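Long-range contacts in Lmo2349 protein (Listeria monocytogenes, PDB 4GVO), which probably binds L-cystine or related amino acids outside the cell and delivers them to an ABC transporter for import: residues I42-F51 with T207-E215; Q76-E84 with T126-K135. One frame throughout, in Å; residues are numbered along the deposited sequence. Where two conformers were deposited one is given.

Interaction 1: residues I42-F51 with T207-E215; sequences IDKRLPGYKF and TKLSKKVDE. With NA (sodium ion), chain D.
The ring of Y49 carries the methyl CD1 of L209 over one face, a CH-pi contact in which the methyl stands 4.2 Å from the ring centroid, 21° off the normal and displaced toward the rim. F51 meets the same helix differently: V213 CG2 lies at its edge, 4.4 Å from F51 CZ. Here a helix packs on the connection between helix 34-44 and strand 49-55 in the periplasmic binding protein fold: helix 207-222 lies against L46 and Y49, the ends of a tight turn, and I42 and F51 beside it. K212 completes the seat of Y49 with the aliphatic part of its chain, CG standing 3.8 Å from Y49 CE2, while a bend at chi2 (-80°) carries the ammonium end away from segment 42-51. The extended chain of K208 passes the phenol oxygen. L46 pushes its methyl CD2 against the helix backbone, 3.7 Å from K212 O, and I42 reaches V213. No hydrogen bond crosses the contact, which rests mainly on van der Waals packing.

Behind these side chains, the helix end at D43 and the type I beta turn from L46 to Y49 together bind a sodium ion. Its ligands are the carbonyl oxygens of D43, L46 and Y49, D43 OD1 and one water. The other carboxylate oxygen of D43 ties in the strand: F51 N donates to D43 OD2 at 3.1 Å, from above the carboxylate plane.

Interaction 2: residues Q76-E84 with T126-K135; sequences QMEKSKERE and TSNGALVLKK. With HIS (histidine), chain E.
E78 sets CG anti to its carbonyl carbon (chi1 -70°) and runs on extended, while N128 places CG opposite its own backbone N (chi1 -168°), and this brings amide to carboxylate. N128 ND2 donates to E78 OE1 at 2.8 Å from above the carboxylate, whose plane is turned 85° from the amide. The other oxygen, E78 OE2, lies 2.7 Å from the amino N of the bound histidine, so the side-chain amide of N128 acts as a second-shell partner that would steady this carboxylate, while its backbone N binds the ligand directly.

R83 shows how an amino-acid pocket grips an alpha-carboxylate. Its NH1 donates to histidine O and its NH2 to histidine OXT, both at 2.8 Å, and the backbone N of E78 and N128 add one bond each. NH1 also uses a lone pair of E78 O, in the carbonyl plane, which helps fix the guanidinium's rotation; M77 CE sits over the centre of one face, with water 3 on the other. That water bridges S80 OG and N128 OD1. S-oxy cysteine occupies the same pocket.

Farther out, E82 OE2 takes K135 NZ at 2.8 Å and K81 NZ at 2.7 Å from opposite faces of its plane, probably offsetting the closeness of the two ammonium groups. S80 OG caps R83 N; S127 OG caps A130 N and also bonds S124 O. Helix 128-139 begins at the ligand, helix 81-86 reaches it through R83, and E78 is touched by F97 and L99 of strand 95-104 and A196 of strand 191-202.

How the interactions relate
Interaction 1 and interaction 2 are separate contacts of one chain, their centres about 26 Å apart and their nearest atoms about 10 Å. In chain order 42-51 comes first, then 76-84, 126-135 and finally 207-215, so the outer contact brackets the inner one. Strand 191-202 links them: F200 and L202 touch residues of interaction 1, and A196, V198, Y199 and M201 touch the 76-84 segment. Interaction 1 is peripheral, about 22 Å from the chain centre, whereas interaction 2 lies about 10 Å from it, at the ligand. The pair illustrates a binding protein with a central ligand pocket and a sodium site remote from it.

Interaction 1: residues I42-F51 with T207-E215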
# COMPACT_ATOMS: atom_id res chain seq x y z
N ILE A 42 13.69 -10.76 -6.23
CA ILE A 42 14.46 -9.86 -7.06
C ILE A 42 15.94 -9.95 -6.73
O ILE A 42 16.79 -10.05 -7.62
CB ILE A 42 13.93 -8.41 -6.89
CG1 ILE A 42 12.61 -8.28 -7.62
CG2 ILE A 42 14.92 -7.41 -7.41
CD1 ILE A 42 11.81 -7.05 -7.24
N ASP A 43 16.27 -9.95 -5.45
CA ASP A 43 17.66 -10.05 -5.01
C ASP A 43 18.32 -11.32 -5.58
O ASP A 43 19.44 -11.27 -6.08
CB ASP A 43 17.69 -10.05 -3.46
CG ASP A 43 19.07 -9.98 -2.85
OD1 ASP A 43 20.06 -9.80 -3.54
OD2 ASP A 43 19.13 -9.99 -1.60
N LYS A 44 17.59 -12.44 -5.55
CA LYS A 44 18.11 -13.70 -6.03
C LYS A 44 18.53 -13.60 -7.52
O LYS A 44 19.49 -14.25 -7.95
CB LYS A 44 17.04 -14.76 -5.73
CG LYS A 44 17.23 -16.13 -6.29
CD LYS A 44 15.95 -16.93 -6.11
CE LYS A 44 15.50 -16.97 -4.66
NZ LYS A 44 14.10 -17.53 -4.50
N ARG A 45 17.80 -12.79 -8.28
CA ARG A 45 18.00 -12.62 -9.67
C ARG A 45 18.93 -11.49 -10.06
O ARG A 45 19.15 -11.23 -11.26
CB ARG A 45 16.63 -12.49 -10.36
CG ARG A 45 15.77 -13.71 -10.07
CD ARG A 45 14.50 -13.69 -10.86
NE ARG A 45 13.59 -14.75 -10.40
CZ ARG A 45 12.80 -15.43 -11.19
NH1 ARG A 45 12.77 -15.17 -12.50
NH2 ARG A 45 11.99 -16.32 -10.69
N LEU A 46 19.55 -10.85 -9.07
CA LEU A 46 20.48 -9.73 -9.32
C LEU A 46 21.77 -10.02 -8.56
O LEU A 46 21.94 -9.58 -7.41
CB LEU A 46 19.85 -8.43 -8.84
CG LEU A 46 18.72 -7.88 -9.75
CD1 LEU A 46 18.12 -6.62 -9.09
CD2 LEU A 46 19.16 -7.57 -11.19
N PRO A 47 22.66 -10.78 -9.17
CA PRO A 47 23.88 -11.14 -8.45
C PRO A 47 24.83 -10.00 -8.13
O PRO A 47 25.63 -10.12 -7.20
CB PRO A 47 24.53 -12.18 -9.37
CG PRO A 47 23.96 -11.95 -10.72
CD PRO A 47 22.57 -11.41 -10.50
N GLY A 48 24.67 -8.86 -8.81
CA GLY A 48 25.51 -7.70 -8.51
C GLY A 48 25.02 -6.86 -7.35
O GLY A 48 25.62 -5.84 -7.01
N TYR A 49 23.92 -7.27 -6.72
CA TYR A 49 23.32 -6.49 -5.66
C TYR A 49 22.98 -7.42 -4.49
O TYR A 49 22.72 -8.61 -4.69
CB TYR A 49 22.05 -5.82 -6.15
CG TYR A 49 22.28 -4.77 -7.21
CD1 TYR A 49 22.63 -3.47 -6.85
CD2 TYR A 49 22.23 -5.08 -8.55
CE1 TYR A 49 22.87 -2.50 -7.82
CE2 TYR A 49 22.45 -4.10 -9.52
CZ TYR A 49 22.75 -2.81 -9.14
OH TYR A 49 22.97 -1.83 -10.08
N LYS A 50 22.97 -6.87 -3.29
CA LYS A 50 22.48 -7.56 -2.08
C LYS A 50 21.47 -6.63 -1.46
O LYS A 50 21.78 -5.53 -1.15
CB LYS A 50 23.63 -7.83 -1.09
CG LYS A 50 23.24 -8.58 0.19
CD LYS A 50 24.36 -8.52 1.25
CE LYS A 50 24.12 -7.43 2.32
NZ LYS A 50 25.35 -6.63 2.63
N PHE A 51 20.26 -7.12 -1.25
CA PHE A 51 19.18 -6.30 -0.71
C PHE A 51 19.03 -6.61 0.76
O PHE A 51 18.96 -7.78 1.17
CB PHE A 51 17.87 -6.57 -1.44
CG PHE A 51 17.82 -6.04 -2.85
CD1 PHE A 51 18.54 -6.63 -3.88
CD2 PHE A 51 17.02 -4.94 -3.19
CE1 PHE A 51 18.50 -6.14 -5.18
CE2 PHE A 51 16.98 -4.48 -4.50
CZ PHE A 51 17.69 -5.11 -5.49
N THR A 207 18.75 5.43 -11.52
CA THR A 207 18.25 4.88 -12.76
C THR A 207 18.80 3.50 -13.13
O THR A 207 18.06 2.67 -13.61
CB THR A 207 18.43 5.87 -13.90
OG1 THR A 207 19.81 6.23 -14.00
CG2 THR A 207 17.57 7.13 -13.67
N LYS A 208 20.04 3.23 -12.77
CA LYS A 208 20.61 1.93 -13.06
C LYS A 208 19.94 0.88 -12.23
O LYS A 208 19.52 -0.17 -12.74
CB LYS A 208 22.16 1.94 -12.84
CG LYS A 208 22.81 0.58 -13.04
CD LYS A 208 24.32 0.64 -12.99
CE LYS A 208 24.90 -0.76 -13.09
NZ LYS A 208 26.38 -0.74 -12.93
N LEU A 209 19.84 1.14 -10.94
CA LEU A 209 19.14 0.19 -10.04
C LEU A 209 17.70 -0.04 -10.47
O LEU A 209 17.21 -1.17 -10.50
CB LEU A 209 19.21 0.68 -8.61
CG LEU A 209 18.48 -0.12 -7.53
CD1 LEU A 209 19.04 -1.54 -7.49
CD2 LEU A 209 18.65 0.59 -6.18
N SER A 210 16.99 1.03 -10.83
CA SER A 210 15.60 0.90 -11.27
C SER A 210 15.47 -0.02 -12.49
O SER A 210 14.56 -0.89 -12.55
CB SER A 210 15.02 2.29 -11.56
OG SER A 210 13.64 2.20 -11.72
N LYS A 211 16.39 0.15 -13.45
CA LYS A 211 16.40 -0.71 -14.63
C LYS A 211 16.64 -2.19 -14.27
O LYS A 211 15.98 -3.07 -14.84
CB LYS A 211 17.43 -0.22 -15.62
CG LYS A 211 17.45 -0.91 -16.96
CD LYS A 211 18.54 -0.33 -17.84
CE LYS A 211 18.81 -1.20 -19.06
NZ LYS A 211 19.91 -0.64 -19.90
N LYS A 212 17.57 -2.43 -13.35
CA LYS A 212 17.89 -3.78 -12.89
C LYS A 212 16.68 -4.40 -12.21
O LYS A 212 16.34 -5.57 -12.44
CB LYS A 212 19.13 -3.79 -11.98
CG LYS A 212 20.43 -3.39 -12.69
CD LYS A 212 21.03 -4.51 -13.48
CE LYS A 212 22.40 -4.10 -14.04
NZ LYS A 212 23.02 -5.22 -14.77
N VAL A 213 16.03 -3.64 -11.36
CA VAL A 213 14.81 -4.11 -10.70
C VAL A 213 13.77 -4.50 -11.73
O VAL A 213 13.10 -5.53 -11.60
CB VAL A 213 14.29 -3.05 -9.67
CG1 VAL A 213 12.85 -3.33 -9.19
CG2 VAL A 213 15.27 -2.96 -8.50
N ASP A 214 13.56 -3.66 -12.75
CA ASP A 214 12.61 -3.98 -13.83
C ASP A 214 12.98 -5.24 -14.57
O ASP A 214 12.11 -6.03 -14.87
CB ASP A 214 12.51 -2.83 -14.86
CG ASP A 214 11.71 -1.66 -14.36
OD1 ASP A 214 10.76 -1.95 -13.58
OD2 ASP A 214 11.94 -0.50 -14.85
N GLU A 215 14.27 -5.47 -14.82
CA GLU A 215 14.71 -6.70 -15.48
C GLU A 215 14.36 -7.92 -14.63
O GLU A 215 13.78 -8.90 -15.10
CB GLU A 215 16.21 -6.63 -15.77
CG GLU A 215 16.56 -5.66 -16.87
CD GLU A 215 18.04 -5.29 -16.97
OE1 GLU A 215 18.87 -5.72 -16.13
OE2 GLU A 215 18.40 -4.52 -17.90
NA NA D . 21.36 -10.24 -5.27
O HOH W 1 22.49 -12.18 -4.82

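Interaction 2: residues Q76-E84 with T126-K135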
# COMPACT_ATOMS: atom_id res chain seq x y z
N GLN A 76 3.65 -1.38 -1.11
CA GLN A 76 2.43 -1.21 -1.93
C GLN A 76 2.27 0.24 -2.38
O GLN A 76 1.17 0.82 -2.32
CB GLN A 76 1.22 -1.71 -1.18
CG GLN A 76 1.18 -3.23 -1.05
CD GLN A 76 0.90 -3.91 -2.38
OE1 GLN A 76 -0.09 -3.60 -3.03
NE2 GLN A 76 1.79 -4.80 -2.78
N MET A 77 3.37 0.86 -2.84
CA MET A 77 3.32 2.30 -3.12
C MET A 77 2.67 2.59 -4.48
O MET A 77 3.16 2.19 -5.54
CB MET A 77 4.74 2.93 -3.11
CG MET A 77 5.44 2.76 -1.76
SD MET A 77 4.58 3.47 -0.35
CE MET A 77 5.03 5.20 -0.54
N GLU A 78 1.57 3.35 -4.40
CA GLU A 78 0.83 3.81 -5.55
C GLU A 78 1.55 4.91 -6.27
O GLU A 78 2.04 5.87 -5.65
CB GLU A 78 -0.53 4.30 -5.08
CG GLU A 78 -1.46 3.19 -4.60
CD GLU A 78 -2.62 3.77 -3.75
OE1 GLU A 78 -3.46 4.51 -4.33
OE2 GLU A 78 -2.67 3.53 -2.53
N LYS A 79 1.57 4.85 -7.61
CA LYS A 79 2.11 5.94 -8.38
C LYS A 79 1.15 7.12 -8.37
O LYS A 79 -0.03 6.96 -8.59
CB LYS A 79 2.41 5.51 -9.80
CG LYS A 79 3.09 6.62 -10.61
CD LYS A 79 3.11 6.34 -12.09
CE LYS A 79 4.05 5.24 -12.43
NZ LYS A 79 3.86 4.90 -13.87
N SER A 80 1.66 8.29 -8.07
CA SER A 80 0.91 9.55 -8.14
C SER A 80 1.81 10.60 -8.75
O SER A 80 3.03 10.53 -8.63
CB SER A 80 0.48 10.02 -6.77
OG SER A 80 1.58 10.39 -5.95
N LYS A 81 1.19 11.61 -9.35
CA LYS A 81 1.98 12.69 -9.90
C LYS A 81 2.77 13.45 -8.83
O LYS A 81 3.92 13.85 -9.06
CB LYS A 81 1.10 13.58 -10.75
CG LYS A 81 0.00 14.28 -9.99
CD LYS A 81 -0.78 15.23 -10.87
CE LYS A 81 -1.73 16.12 -10.06
NZ LYS A 81 -1.16 16.69 -8.82
N GLU A 82 2.22 13.57 -7.62
CA GLU A 82 2.93 14.20 -6.50
C GLU A 82 4.20 13.46 -6.15
O GLU A 82 5.27 14.06 -5.97
CB GLU A 82 2.03 14.28 -5.29
CG GLU A 82 0.91 15.28 -5.47
CD GLU A 82 -0.31 14.79 -6.26
OE1 GLU A 82 -0.35 13.63 -6.77
OE2 GLU A 82 -1.23 15.64 -6.38
N ARG A 83 4.12 12.14 -6.09
CA ARG A 83 5.29 11.35 -5.79
C ARG A 83 6.31 11.32 -6.92
O ARG A 83 7.51 11.37 -6.64
CB ARG A 83 4.88 9.92 -5.45
CG ARG A 83 4.25 9.82 -4.07
CD ARG A 83 3.64 8.45 -3.79
NE ARG A 83 3.19 8.33 -2.41
CZ ARG A 83 2.47 7.32 -1.97
NH1 ARG A 83 2.06 6.36 -2.76
NH2 ARG A 83 2.12 7.30 -0.70
N GLU A 84 5.83 11.32 -8.18
CA GLU A 84 6.74 11.34 -9.32
C GLU A 84 7.51 12.63 -9.44
O GLU A 84 8.58 12.64 -10.06
CB GLU A 84 6.01 11.18 -10.65
CG GLU A 84 5.40 9.84 -10.86
CD GLU A 84 5.52 9.32 -12.27
OE1 GLU A 84 4.56 9.51 -13.02
OE2 GLU A 84 6.59 8.75 -12.65
N THR A 126 0.10 10.14 5.32
CA THR A 126 1.03 10.09 4.22
C THR A 126 0.61 9.16 3.10
O THR A 126 1.29 9.08 2.08
CB THR A 126 2.48 9.72 4.66
OG1 THR A 126 2.62 8.32 4.84
CG2 THR A 126 2.90 10.50 5.92
N SER A 127 -0.51 8.43 3.26
CA SER A 127 -0.89 7.49 2.22
C SER A 127 -1.48 8.25 0.99
O SER A 127 -2.03 9.36 1.09
CB SER A 127 -1.94 6.50 2.68
OG SER A 127 -3.16 7.10 3.04
N ASN A 128 -1.44 7.57 -0.16
CA ASN A 128 -2.10 8.11 -1.33
C ASN A 128 -3.59 8.28 -1.08
O ASN A 128 -4.19 9.26 -1.52
CB ASN A 128 -1.82 7.26 -2.54
CG ASN A 128 -2.25 7.96 -3.83
OD1 ASN A 128 -1.88 9.12 -4.04
ND2 ASN A 128 -3.01 7.26 -4.66
N GLY A 129 -4.22 7.36 -0.38
CA GLY A 129 -5.64 7.46 -0.11
C GLY A 129 -5.98 8.71 0.69
O GLY A 129 -7.01 9.34 0.48
N ALA A 130 -5.11 9.09 1.63
CA ALA A 130 -5.33 10.32 2.35
C ALA A 130 -5.34 11.54 1.41
O ALA A 130 -6.13 12.46 1.62
CB ALA A 130 -4.27 10.48 3.48
N LEU A 131 -4.44 11.57 0.44
CA LEU A 131 -4.38 12.63 -0.54
C LEU A 131 -5.63 12.68 -1.42
O LEU A 131 -6.18 13.75 -1.69
CB LEU A 131 -3.09 12.52 -1.36
CG LEU A 131 -2.90 13.58 -2.44
CD1 LEU A 131 -2.79 14.98 -1.79
CD2 LEU A 131 -1.71 13.26 -3.33
N VAL A 132 -6.05 11.49 -1.87
CA VAL A 132 -7.25 11.35 -2.68
C VAL A 132 -8.43 11.93 -1.89
O VAL A 132 -9.21 12.73 -2.43
CB VAL A 132 -7.46 9.85 -3.03
CG1 VAL A 132 -8.88 9.58 -3.55
CG2 VAL A 132 -6.39 9.36 -4.00
N LEU A 133 -8.57 11.59 -0.61
CA LEU A 133 -9.62 12.15 0.20
C LEU A 133 -9.51 13.67 0.41
O LEU A 133 -10.49 14.37 0.38
CB LEU A 133 -9.67 11.48 1.58
CG LEU A 133 -10.10 10.02 1.63
CD1 LEU A 133 -9.73 9.47 3.03
CD2 LEU A 133 -11.60 9.90 1.27
N LYS A 134 -8.29 14.15 0.62
CA LYS A 134 -8.06 15.58 0.81
C LYS A 134 -8.55 16.35 -0.41
O LYS A 134 -9.21 17.40 -0.26
CB LYS A 134 -6.57 15.85 1.08
CG LYS A 134 -6.23 17.30 1.31
CD LYS A 134 -4.73 17.55 1.46
CE LYS A 134 -4.23 17.23 2.86
NZ LYS A 134 -4.86 18.04 3.96
N LYS A 135 -8.22 15.86 -1.59
CA LYS A 135 -8.62 16.57 -2.80
C LYS A 135 -10.14 16.58 -2.95
O LYS A 135 -10.72 17.58 -3.37
CB LYS A 135 -7.97 15.95 -4.00
CG LYS A 135 -6.48 16.20 -4.08
CD LYS A 135 -5.93 15.43 -5.24
CE LYS A 135 -4.47 15.73 -5.47
NZ LYS A 135 -3.88 14.85 -6.49
N HIS E . -0.86 2.04 -1.15
CA HIS E . -0.48 3.07 -0.13
C HIS E . 0.16 4.27 -0.73
O HIS E . 0.52 4.23 -1.91
CB HIS E . 0.45 2.46 0.91
CG HIS E . -0.29 1.78 2.02
ND1 HIS E . -1.08 0.72 1.79
CD2 HIS E . -0.42 2.09 3.40
CE1 HIS E . -1.67 0.36 2.96
NE2 HIS E . -1.23 1.18 3.92
OXT HIS E . 0.31 5.30 -0.03
O HOH W 2 -3.51 4.60 -0.14
O HOH W 3 0.59 10.10 -3.43
O HOH W 4 3.88 8.17 1.88